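Local coordinates for protein proteinase K (Serratia sp., PDB 2B6N) that probably acts as a serine endopeptidase of the subtilase family, this chain being the calcium-binding, proteinase K-like protease part of a longer precursor, at residues A142-V147 with A172-T177; G150-V155 with L244-V249; N163-S168 with G194-I199; A35-T40 with V91-V96. One frame throughout, in Å; residues are numbered along the deposited sequence.

All four contacts belong to one subtilase domain; 1, 2 and 4 are built on strands of its seven-stranded parallel sheet, while interaction 3 ends where the outermost strand 199-202 begins. Along the chain interaction 4 closes first, joining neighbouring strands 34-39 and 92-97. Interactions 1 and 2 follow with alternating segments, centres about 9 Å apart; interaction 1 uses strand 176-181 and interaction 2 its neighbour 152-156, bonded through Ile176. Interaction 3, nested within the loop that interaction 2 closes, meets interaction 1 where Asp198 accepts from Thr177. Phe153 touches Ile38, linking interactions 2 and 4, about 15 Å apart between centres. Only interaction 4 holds a predicted catalytic residue, Asp39; the others lie away from the catalytic and calcium sites.

Interaction 1: residues A142-V147 with A172-T177; sequences AVNAAV and AADAIT
The two flat groups of this contact, the amide of Asn144 and the carboxylate of Asp174, have planes 66° apart, and their side chains cross at about a right angle. At the oxygen end of the amide, Asn144 OD1 accepts from Asp174 N at 3.0 Å (N-H...O 155°), with the donor tilted moderately out of the carbonyl plane. The same oxygen lies 3.4 Å from Asp174 CB. At the nitrogen end, Asn144 ND2 donates to a water at 3.1 Å, and that water also accepts from Ala173 N at 3.0 Å. One amide thus serves two consecutive N-H groups of the type I turn from Ala172 to Ala175, one directly and one through water. The CB of Asn144 is not aimed at the turn; a first torsion of -71°, with CG anti to the carbonyl carbon, puts the amide carbon where its oxygen can meet it.

Two valines one helical turn apart complete the contact. Val143 CG1 reaches Ala175 CB at 4.1 Å and Ala172 CB at 4.3 Å. Both methyls of Val147 lie against Asp174, CG1 at 3.9 Å from Asp174 CB and CG2 at 3.8 Å from Asp174 O. Topologically, helix 137-148 is pinned against the turn that leads into strand 176-181; Val143 also packs on Ile114 of helix 107-120, and Val147 on Phe153 of strand 152-156.

Chemically the polar and apolar parts interlock: Val143 packs on buried Ala172 and Ala175 without directional bonds, whereas Val147 packs on the same Asp174 whose N-H the amide holds.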
loop_
_atom_site.group_PDB
_atom_site.type_symbol
_atom_site.label_atom_id
_atom_site.label_comp_id
_atom_site.label_asym_id
_atom_site.label_seq_id
_atom_site.Cartn_x
_atom_site.Cartn_y
_atom_site.Cartn_z
ATOM N N ALA A 142 3.929 -7.513 -16.287
ATOM C CA ALA A 142 2.512 -7.484 -15.959
ATOM C C ALA A 142 2.174 -6.194 -15.210
ATOM O O ALA A 142 1.137 -5.588 -15.468
ATOM C CB ALA A 142 2.084 -8.729 -15.155
ATOM N N VAL A 143 3.047 -5.788 -14.288
ATOM C CA VAL A 143 2.859 -4.528 -13.546
ATOM C C VAL A 143 2.902 -3.316 -14.485
ATOM O O VAL A 143 2.014 -2.466 -14.461
ATOM C CB VAL A 143 3.902 -4.335 -12.408
ATOM C CG1 VAL A 143 3.789 -2.910 -11.802
ATOM C CG2 VAL A 143 3.700 -5.372 -11.321
ATOM N N ASN A 144 3.950 -3.251 -15.293
ATOM C CA ASN A 144 4.147 -2.130 -16.213
ATOM C C ASN A 144 2.978 -2.019 -17.210
ATOM O O ASN A 144 2.505 -0.912 -17.494
ATOM C CB ASN A 144 5.484 -2.260 -16.956
ATOM C CG ASN A 144 6.692 -2.018 -16.069
ATOM O OD1 ASN A 144 6.616 -1.365 -15.034
ATOM N ND2 ASN A 144 7.829 -2.551 -16.490
ATOM N N ALA A 145 2.480 -3.164 -17.687
ATOM C CA ALA A 145 1.319 -3.184 -18.571
ATOM C C ALA A 145 0.041 -2.689 -17.883
ATOM O O ALA A 145 -0.738 -1.942 -18.493
ATOM C CB ALA A 145 1.099 -4.610 -19.178
ATOM N N ALA A 146 -0.188 -3.095 -16.622
ATOM C CA ALA A 146 -1.379 -2.634 -15.881
ATOM C C ALA A 146 -1.328 -1.124 -15.641
ATOM O O ALA A 146 -2.353 -0.440 -15.710
ATOM C CB ALA A 146 -1.535 -3.395 -14.544
ATOM N N VAL A 147 -0.125 -0.617 -15.377
ATOM C CA VAL A 147 0.097 0.820 -15.207
ATOM C C VAL A 147 -0.143 1.567 -16.530
ATOM O O VAL A 147 -0.790 2.613 -16.536
ATOM C CB VAL A 147 1.495 1.128 -14.614
ATOM C CG1 VAL A 147 1.747 2.627 -14.570
ATOM C CG2 VAL A 147 1.587 0.539 -13.180
ATOM N N ALA A 172 10.266 -3.053 -10.727
ATOM C CA ALA A 172 9.488 -2.744 -11.935
ATOM C C ALA A 172 9.490 -1.229 -12.164
ATOM O O ALA A 172 9.147 -0.462 -11.268
ATOM C CB ALA A 172 8.055 -3.268 -11.834
ATOM N N ALA A 173 9.868 -0.813 -13.373
ATOM C CA ALA A 173 10.061 0.622 -13.684
ATOM C C ALA A 173 8.892 1.512 -13.290
ATOM O O ALA A 173 9.074 2.599 -12.730
ATOM C CB ALA A 173 10.337 0.795 -15.162
ATOM N N ASP A 174 7.682 1.060 -13.593
ATOM C CA ASP A 174 6.524 1.921 -13.415
ATOM C C ASP A 174 5.734 1.661 -12.133
ATOM O O ASP A 174 4.687 2.272 -11.921
ATOM C CB ASP A 174 5.630 1.909 -14.658
ATOM C CG ASP A 174 6.277 2.628 -15.825
ATOM O OD1 ASP A 174 7.106 3.535 -15.592
ATOM O OD2 ASP A 174 5.978 2.274 -16.966
ATOM N N ALA A 175 6.240 0.758 -11.298
ATOM C CA ALA A 175 5.722 0.589 -9.934
ATOM C C ALA A 175 6.174 1.770 -9.090
ATOM O O ALA A 175 7.269 2.313 -9.314
ATOM C CB ALA A 175 6.216 -0.726 -9.322
ATOM N N ILE A 176 5.329 2.189 -8.148
ATOM C CA ILE A 176 5.762 3.114 -7.083
ATOM C C ILE A 176 6.250 2.205 -5.958
ATOM O O ILE A 176 5.458 1.452 -5.366
ATOM C CB ILE A 176 4.621 4.017 -6.578
ATOM C CG1 ILE A 176 4.129 4.939 -7.701
ATOM C CG2 ILE A 176 5.081 4.894 -5.390
ATOM C CD1 ILE A 176 2.707 5.445 -7.471
ATOM N N THR A 177 7.548 2.259 -5.683
ATOM C CA THR A 177 8.190 1.311 -4.746
ATOM C C THR A 177 8.462 2.006 -3.420
ATOM O O THR A 177 9.070 3.074 -3.394
ATOM C CB THR A 177 9.469 0.703 -5.382
ATOM O OG1 THR A 177 9.075 -0.041 -6.551
ATOM C CG2 THR A 177 10.224 -0.239 -4.395
HETATM O O HOH W 1 10.737 -2.758 -15.534
#

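Interaction 2: residues G150-V155 with L244-V249; sequences GITFVV and LSPAQV
The backbones of Thr152 and Pro246 approach to 4.6 Å between CA atoms, where strand 152-156 meets the first turn of helix 246-256. Pro246 is the centrepiece on the helix side. Its ring carbon CG lies 3.5 Å from Gly150 C and 3.8 Å from Ile151 C, so CG rests on main chain. The hydroxyl of Thr152 comes up to the other end of the proline: Thr152 OG1 is 3.3 Å from Pro246 CA. A first torsion of -61° places that oxygen anti to the carbonyl carbon and CG2 anti to the backbone N. Both branches of Thr152 reach Val249 in the next helical turn, OG1 at Val249 CB, 3.9 Å away, and CG2 at Val249 CG1, 4.0 Å away.

Both ends of the approach are recognisable helix-terminal motifs. Gly150, with a positive phi of 106°, closes helix 137-148 as a Schellman motif; a CB here would clash with the preceding carbonyl oxygen. Ser245 is the N-cap of helix 246-256 and forms a capping box with Gln248: Gln248 N donates to Ser245 OG at 3.2 Å, while Ser245 N donates to Gln248 OE1 at 2.9 Å. Pro246 is therefore the first helical residue after the cap. Behind the contact, Val249 also packs on Ala234 and Leu238 of helix 223-240, and Thr152 touches Ile176 of the neighbouring strand in the parallel sheet.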
loop_
_atom_site.group_PDB
_atom_site.type_symbol
_atom_site.label_atom_id
_atom_site.label_comp_id
_atom_site.label_asym_id
_atom_site.label_seq_id
_atom_site.Cartn_x
_atom_site.Cartn_y
_atom_site.Cartn_z
ATOM N N GLY A 150 -3.614 2.364 -17.107
ATOM C CA GLY A 150 -4.216 3.446 -16.328
ATOM C C GLY A 150 -4.400 3.233 -14.837
ATOM O O GLY A 150 -5.062 4.032 -14.185
ATOM N N ILE A 151 -3.829 2.163 -14.290
ATOM C CA ILE A 151 -3.976 1.883 -12.852
ATOM C C ILE A 151 -2.651 2.148 -12.166
ATOM O O ILE A 151 -1.630 1.574 -12.534
ATOM C CB ILE A 151 -4.451 0.424 -12.569
ATOM C CG1 ILE A 151 -5.834 0.161 -13.191
ATOM C CG2 ILE A 151 -4.496 0.137 -11.071
ATOM C CD1 ILE A 151 -5.794 -0.737 -14.427
ATOM N N THR A 152 -2.676 3.022 -11.164
ATOM C CA THR A 152 -1.491 3.302 -10.371
ATOM C C THR A 152 -1.179 2.073 -9.517
ATOM O O THR A 152 -2.039 1.636 -8.756
ATOM C CB THR A 152 -1.736 4.544 -9.460
ATOM O OG1 THR A 152 -2.003 5.695 -10.290
ATOM C CG2 THR A 152 -0.549 4.823 -8.535
ATOM N N PHE A 153 0.033 1.525 -9.662
ATOM C CA PHE A 153 0.507 0.423 -8.808
ATOM C C PHE A 153 1.518 0.877 -7.766
ATOM O O PHE A 153 2.496 1.572 -8.074
ATOM C CB PHE A 153 1.133 -0.696 -9.653
ATOM C CG PHE A 153 0.156 -1.722 -10.086
ATOM C CD1 PHE A 153 -0.850 -1.407 -10.981
ATOM C CD2 PHE A 153 0.243 -3.009 -9.593
ATOM C CE1 PHE A 153 -1.759 -2.356 -11.375
ATOM C CE2 PHE A 153 -0.667 -3.978 -9.989
ATOM C CZ PHE A 153 -1.671 -3.651 -10.876
ATOM N N VAL A 154 1.285 0.438 -6.532
ATOM C CA VAL A 154 2.119 0.795 -5.388
ATOM C C VAL A 154 2.550 -0.531 -4.754
ATOM O O VAL A 154 1.709 -1.395 -4.508
ATOM C CB VAL A 154 1.326 1.638 -4.354
ATOM C CG1 VAL A 154 2.251 2.036 -3.179
ATOM C CG2 VAL A 154 0.728 2.899 -5.005
ATOM N N VAL A 155 3.847 -0.690 -4.511
ATOM C CA VAL A 155 4.421 -1.981 -4.094
ATOM C C VAL A 155 5.445 -1.831 -2.976
ATOM O O VAL A 155 6.110 -0.788 -2.860
ATOM C CB VAL A 155 5.051 -2.796 -5.295
ATOM C CG1 VAL A 155 4.117 -2.793 -6.499
ATOM C CG2 VAL A 155 6.446 -2.260 -5.706
ATOM N N LEU A 244 -6.007 12.436 -13.001
ATOM C CA LEU A 244 -4.583 12.142 -12.975
ATOM C C LEU A 244 -4.295 10.762 -13.562
ATOM O O LEU A 244 -4.965 9.789 -13.217
ATOM C CB LEU A 244 -4.055 12.196 -11.541
ATOM C CG LEU A 244 -4.187 13.519 -10.791
ATOM C CD1 LEU A 244 -3.827 13.258 -9.318
ATOM C CD2 LEU A 244 -3.272 14.576 -11.442
ATOM N N SER A 245 -3.306 10.690 -14.450
ATOM C CA SER A 245 -2.776 9.407 -14.902
ATOM C C SER A 245 -1.866 8.866 -13.803
ATOM O O SER A 245 -1.437 9.623 -12.923
ATOM C CB SER A 245 -1.935 9.592 -16.163
ATOM O OG SER A 245 -0.736 10.280 -15.835
ATOM N N PRO A 246 -1.534 7.563 -13.861
ATOM C CA PRO A 246 -0.520 7.010 -12.950
ATOM C C PRO A 246 0.778 7.816 -12.870
ATOM O O PRO A 246 1.276 8.065 -11.767
ATOM C CB PRO A 246 -0.265 5.611 -13.524
ATOM C CG PRO A 246 -1.590 5.227 -14.113
ATOM C CD PRO A 246 -2.124 6.522 -14.723
ATOM N N ALA A 247 1.316 8.235 -14.021
ATOM C CA ALA A 247 2.543 9.016 -14.039
ATOM C C ALA A 247 2.369 10.336 -13.276
ATOM O O ALA A 247 3.281 10.778 -12.562
ATOM C CB ALA A 247 2.994 9.269 -15.484
ATOM N N GLN A 248 1.197 10.948 -13.428
ATOM C CA GLN A 248 0.878 12.215 -12.734
ATOM C C GLN A 248 0.673 11.999 -11.225
ATOM O O GLN A 248 1.088 12.843 -10.419
ATOM C CB GLN A 248 -0.348 12.865 -13.356
ATOM C CG GLN A 248 -0.115 13.364 -14.800
ATOM C CD GLN A 248 -1.374 13.868 -15.484
ATOM O OE1 GLN A 248 -2.474 13.336 -15.294
ATOM N NE2 GLN A 248 -1.218 14.923 -16.301
ATOM N N VAL A 249 0.036 10.882 -10.855
ATOM C CA VAL A 249 -0.033 10.483 -9.434
ATOM C C VAL A 249 1.377 10.313 -8.842
ATOM O O VAL A 249 1.663 10.816 -7.759
ATOM C CB VAL A 249 -0.906 9.228 -9.211
ATOM C CG1 VAL A 249 -0.827 8.778 -7.753
ATOM C CG2 VAL A 249 -2.368 9.517 -9.637
#

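Interaction 3: residues N163-S168 with G194-I199; sequences NACNYS and GTCLDI
Asn163 OD1 is gripped by two donors, one of which carries the link across to Cys196. Within its own segment it accepts from Cys165 N at 2.9 Å (N-H...O 162°), which defines an Asx turn. A water donates to the same Asn163 OD1 at 2.8 Å and accepts from Cys196 N at 2.9 Å, bridging the segments beside their covalent bond. That bond is the disulfide Cys165 SG to Cys196 SG, 2.0 Å long with a chi3 of 108°. Thr195 OG1 comes to 3.8 Å from Cys165 SG, and Ala164 CB meets Leu197 CD1 at 3.6 Å, an apolar contact adjoining the disulfide.

Cys196 sits inside the type I turn from Gly194 to Leu197, Cys165 in the short 3-10 segment 164-166. The disulfide thus ties that segment, just ahead of strand 167-168 in its two-stranded antiparallel sheet with 133-134, to the connection between strands 176-181 and 199-202 at one edge of the parallel sheet. There Asp198 OD2 accepts from Thr177 N, and Ile199 bonds through its backbone to Gly179.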
loop_
_atom_site.group_PDB
_atom_site.type_symbol
_atom_site.label_atom_id
_atom_site.label_comp_id
_atom_site.label_asym_id
_atom_site.label_seq_id
_atom_site.Cartn_x
_atom_site.Cartn_y
_atom_site.Cartn_z
ATOM N N ASN A 163 19.467 -3.769 -1.486
ATOM C CA ASN A 163 19.043 -2.995 -2.645
ATOM C C ASN A 163 17.742 -3.569 -3.213
ATOM O O ASN A 163 17.710 -4.712 -3.696
ATOM C CB ASN A 163 20.177 -3.017 -3.691
ATOM C CG ASN A 163 19.915 -2.111 -4.874
ATOM O OD1 ASN A 163 18.765 -1.822 -5.225
ATOM N ND2 ASN A 163 20.993 -1.673 -5.517
ATOM N N ALA A 164 16.677 -2.766 -3.170
ATOM C CA ALA A 164 15.347 -3.202 -3.648
ATOM C C ALA A 164 15.315 -3.637 -5.130
ATOM O O ALA A 164 14.390 -4.344 -5.556
ATOM C CB ALA A 164 14.312 -2.111 -3.404
ATOM N N CYS A 165 16.305 -3.200 -5.911
ATOM C CA CYS A 165 16.337 -3.494 -7.352
ATOM C C CYS A 165 16.517 -4.967 -7.649
ATOM O O CYS A 165 16.357 -5.394 -8.799
ATOM C CB CYS A 165 17.442 -2.703 -8.076
ATOM S SG CYS A 165 17.253 -0.900 -8.045
ATOM N N ASN A 166 16.866 -5.739 -6.627
ATOM C CA ASN A 166 17.080 -7.170 -6.797
ATOM C C ASN A 166 15.802 -8.003 -6.771
ATOM O O ASN A 166 15.864 -9.242 -6.871
ATOM C CB ASN A 166 18.041 -7.692 -5.722
ATOM C CG ASN A 166 18.780 -8.916 -6.180
ATOM O OD1 ASN A 166 19.300 -8.943 -7.300
ATOM N ND2 ASN A 166 18.820 -9.942 -5.339
ATOM N N TYR A 167 14.648 -7.337 -6.622
ATOM C CA TYR A 167 13.377 -8.028 -6.329
ATOM C C TYR A 167 12.255 -7.527 -7.221
ATOM O O TYR A 167 12.288 -6.376 -7.652
ATOM C CB TYR A 167 12.978 -7.826 -4.852
ATOM C CG TYR A 167 14.087 -8.191 -3.890
ATOM C CD1 TYR A 167 14.914 -7.217 -3.354
ATOM C CD2 TYR A 167 14.322 -9.525 -3.549
ATOM C CE1 TYR A 167 15.953 -7.555 -2.476
ATOM C CE2 TYR A 167 15.341 -9.871 -2.687
ATOM C CZ TYR A 167 16.153 -8.879 -2.155
ATOM O OH TYR A 167 17.159 -9.236 -1.297
ATOM N N SER A 168 11.279 -8.394 -7.494
ATOM C CA SER A 168 10.070 -8.038 -8.243
ATOM C C SER A 168 8.823 -8.243 -7.373
ATOM O O SER A 168 8.739 -9.235 -6.649
ATOM C CB SER A 168 9.934 -8.896 -9.513
ATOM O OG SER A 168 10.937 -8.556 -10.467
ATOM N N GLY A 194 17.575 2.128 -1.938
ATOM C CA GLY A 194 18.294 2.389 -3.188
ATOM C C GLY A 194 17.442 3.015 -4.291
ATOM O O GLY A 194 16.315 3.465 -4.062
ATOM N N THR A 195 17.988 3.011 -5.507
ATOM C CA THR A 195 17.414 3.770 -6.623
ATOM C C THR A 195 16.072 3.259 -7.152
ATOM O O THR A 195 15.351 3.998 -7.828
ATOM C CB THR A 195 18.414 3.883 -7.797
ATOM O OG1 THR A 195 18.702 2.575 -8.296
ATOM C CG2 THR A 195 19.705 4.559 -7.338
ATOM N N CYS A 196 15.734 2.007 -6.862
ATOM C CA CYS A 196 14.422 1.492 -7.247
ATOM C C CYS A 196 13.283 1.960 -6.330
ATOM O O CYS A 196 12.115 1.821 -6.682
ATOM C CB CYS A 196 14.446 -0.030 -7.388
ATOM S SG CYS A 196 15.409 -0.548 -8.833
ATOM N N LEU A 197 13.619 2.530 -5.168
ATOM C CA LEU A 197 12.598 3.218 -4.343
ATOM C C LEU A 197 12.094 4.516 -4.959
ATOM O O LEU A 197 12.860 5.244 -5.583
ATOM C CB LEU A 197 13.137 3.540 -2.950
ATOM C CG LEU A 197 12.907 2.477 -1.874
ATOM C CD1 LEU A 197 13.663 1.231 -2.248
ATOM C CD2 LEU A 197 13.398 3.019 -0.539
ATOM N N ASP A 198 10.820 4.823 -4.716
ATOM C CA ASP A 198 10.233 6.110 -5.074
ATOM C C ASP A 198 9.985 7.011 -3.864
ATOM O O ASP A 198 10.052 8.246 -3.974
ATOM C CB ASP A 198 8.939 5.887 -5.867
ATOM C CG ASP A 198 9.204 5.232 -7.196
ATOM O OD1 ASP A 198 9.806 5.913 -8.069
ATOM O OD2 ASP A 198 8.904 4.038 -7.359
ATOM N N ILE A 199 9.721 6.395 -2.707
ATOM C CA ILE A 199 9.257 7.153 -1.531
ATOM C C ILE A 199 9.384 6.246 -0.293
ATOM O O ILE A 199 9.482 5.016 -0.422
ATOM C CB ILE A 199 7.780 7.625 -1.740
ATOM C CG1 ILE A 199 7.386 8.766 -0.793
ATOM C CG2 ILE A 199 6.797 6.423 -1.665
ATOM C CD1 ILE A 199 6.187 9.560 -1.292
HETATM O O HOH W 2 16.739 0.063 -4.954
#

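Interaction 4: residues A35-T40 with V91-V96; sequences AFVIDT and VNVVGV
Five backbone hydrogen bonds join Ala35-Asp39 to Asn92-Val96 in parallel register. The shorter ones include Ala35 N to Asn92 O and Val37 N to Val94 O, both 2.8 Å. Val96 N reaches Val37 O at 2.9 Å from above the carbonyl plane, 36° out of it, and Asp39 N closes the series on Val96 O at 3.0 Å. The two strand directions make an angle of 26°, the twist expected of parallel neighbours.

On the face of Phe36 and Ile38, Phe36 lies side by side with Val94, its CD2 3.6 Å from Val94 CB, while Val96 CG2 stands at the ring edge, near its plane. Ile38 CG1 likewise runs beside Val96, 4.1 Å from Val96 CB. On the other face Val37 CG2 meets Val93 CG1 at 4.0 Å. Helix 107-120 covers the Phe36 side through Trp116 and Val117; Ile80 of helix 72-81 packs on Ala35 and Val37.

Asp39 ends strand 34-39. Its OD1 accepts from Thr40 N at 2.7 Å on the anti lone pair; OD1 is also hydrogen-bonded to His72 ND1. Held through its backbone N as well, Asp39 is probably well oriented, consistent with its predicted part in a charge relay with His72 and Ser224.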
loop_
_atom_site.group_PDB
_atom_site.type_symbol
_atom_site.label_atom_id
_atom_site.label_comp_id
_atom_site.label_asym_id
_atom_site.label_seq_id
_atom_site.Cartn_x
_atom_site.Cartn_y
_atom_site.Cartn_z
ATOM N N ALA A 35 -9.458 0.804 -4.600
ATOM C CA ALA A 35 -8.139 0.317 -4.253
ATOM C C ALA A 35 -8.183 -1.195 -4.290
ATOM O O ALA A 35 -8.930 -1.818 -3.537
ATOM C CB ALA A 35 -7.742 0.798 -2.854
ATOM N N PHE A 36 -7.376 -1.766 -5.171
ATOM C CA PHE A 36 -7.260 -3.217 -5.338
ATOM C C PHE A 36 -6.123 -3.754 -4.457
ATOM O O PHE A 36 -4.969 -3.343 -4.582
ATOM C CB PHE A 36 -7.037 -3.537 -6.816
ATOM C CG PHE A 36 -8.229 -3.212 -7.675
ATOM C CD1 PHE A 36 -8.355 -1.958 -8.295
ATOM C CD2 PHE A 36 -9.239 -4.152 -7.850
ATOM C CE1 PHE A 36 -9.484 -1.651 -9.090
ATOM C CE2 PHE A 36 -10.368 -3.862 -8.644
ATOM C CZ PHE A 36 -10.495 -2.617 -9.256
ATOM N N VAL A 37 -6.458 -4.664 -3.549
ATOM C CA VAL A 37 -5.482 -5.161 -2.594
ATOM C C VAL A 37 -5.060 -6.558 -3.030
ATOM O O VAL A 37 -5.817 -7.516 -2.868
ATOM C CB VAL A 37 -6.059 -5.163 -1.165
ATOM C CG1 VAL A 37 -5.004 -5.682 -0.164
ATOM C CG2 VAL A 37 -6.522 -3.747 -0.789
ATOM N N ILE A 38 -3.882 -6.649 -3.638
ATOM C CA ILE A 38 -3.384 -7.928 -4.179
ATOM C C ILE A 38 -2.547 -8.583 -3.086
ATOM O O ILE A 38 -1.447 -8.134 -2.810
ATOM C CB ILE A 38 -2.534 -7.701 -5.472
ATOM C CG1 ILE A 38 -3.347 -6.903 -6.512
ATOM C CG2 ILE A 38 -2.030 -9.072 -6.031
ATOM C CD1 ILE A 38 -2.545 -6.393 -7.741
ATOM N N ASP A 39 -3.090 -9.612 -2.439
ATOM C CA ASP A 39 -2.561 -10.019 -1.144
ATOM C C ASP A 39 -3.207 -11.347 -0.725
ATOM O O ASP A 39 -3.597 -12.165 -1.587
ATOM C CB ASP A 39 -2.855 -8.894 -0.113
ATOM C CG ASP A 39 -1.809 -8.790 0.977
ATOM O OD1 ASP A 39 -1.680 -9.756 1.788
ATOM O OD2 ASP A 39 -1.136 -7.722 1.047
ATOM N N THR A 40 -3.333 -11.562 0.580
ATOM C CA THR A 40 -3.861 -12.818 1.121
ATOM C C THR A 40 -5.391 -12.865 1.145
ATOM O O THR A 40 -5.970 -13.827 1.644
ATOM C CB THR A 40 -3.358 -13.091 2.560
ATOM O OG1 THR A 40 -3.840 -12.063 3.442
ATOM C CG2 THR A 40 -1.834 -13.172 2.625
ATOM N N VAL A 91 -12.751 5.119 0.568
ATOM C CA VAL A 91 -12.346 4.416 -0.651
ATOM C C VAL A 91 -13.083 3.080 -0.774
ATOM O O VAL A 91 -13.455 2.468 0.240
ATOM C CB VAL A 91 -10.802 4.184 -0.689
ATOM C CG1 VAL A 91 -10.380 3.041 0.230
ATOM C CG2 VAL A 91 -10.307 3.954 -2.118
ATOM N N ASN A 92 -13.321 2.636 -2.007
ATOM C CA ASN A 92 -13.766 1.254 -2.231
ATOM C C ASN A 92 -12.570 0.312 -2.204
ATOM O O ASN A 92 -11.508 0.647 -2.721
ATOM C CB ASN A 92 -14.511 1.153 -3.555
ATOM C CG ASN A 92 -15.657 2.113 -3.613
ATOM O OD1 ASN A 92 -16.578 2.020 -2.806
ATOM N ND2 ASN A 92 -15.583 3.092 -4.526
ATOM N N VAL A 93 -12.748 -0.850 -1.577
ATOM C CA VAL A 93 -11.685 -1.823 -1.387
ATOM C C VAL A 93 -12.100 -3.105 -2.092
ATOM O O VAL A 93 -13.204 -3.608 -1.868
ATOM C CB VAL A 93 -11.422 -2.119 0.112
ATOM C CG1 VAL A 93 -10.381 -3.266 0.286
ATOM C CG2 VAL A 93 -10.938 -0.853 0.828
ATOM N N VAL A 94 -11.216 -3.607 -2.948
ATOM C CA VAL A 94 -11.441 -4.870 -3.658
ATOM C C VAL A 94 -10.292 -5.849 -3.396
ATOM O O VAL A 94 -9.128 -5.590 -3.721
ATOM C CB VAL A 94 -11.641 -4.657 -5.193
ATOM C CG1 VAL A 94 -11.804 -6.031 -5.905
ATOM C CG2 VAL A 94 -12.832 -3.786 -5.473
ATOM N N GLY A 95 -10.634 -6.989 -2.807
ATOM C CA GLY A 95 -9.649 -8.031 -2.540
ATOM C C GLY A 95 -9.331 -8.879 -3.765
ATOM O O GLY A 95 -10.238 -9.404 -4.442
ATOM N N VAL A 96 -8.039 -8.986 -4.063
ATOM C CA VAL A 96 -7.541 -9.866 -5.126
ATOM C C VAL A 96 -6.588 -10.831 -4.441
ATOM O O VAL A 96 -5.469 -10.464 -4.099
ATOM C CB VAL A 96 -6.860 -9.064 -6.264
ATOM C CG1 VAL A 96 -6.450 -9.990 -7.410
ATOM C CG2 VAL A 96 -7.842 -8.020 -6.794
#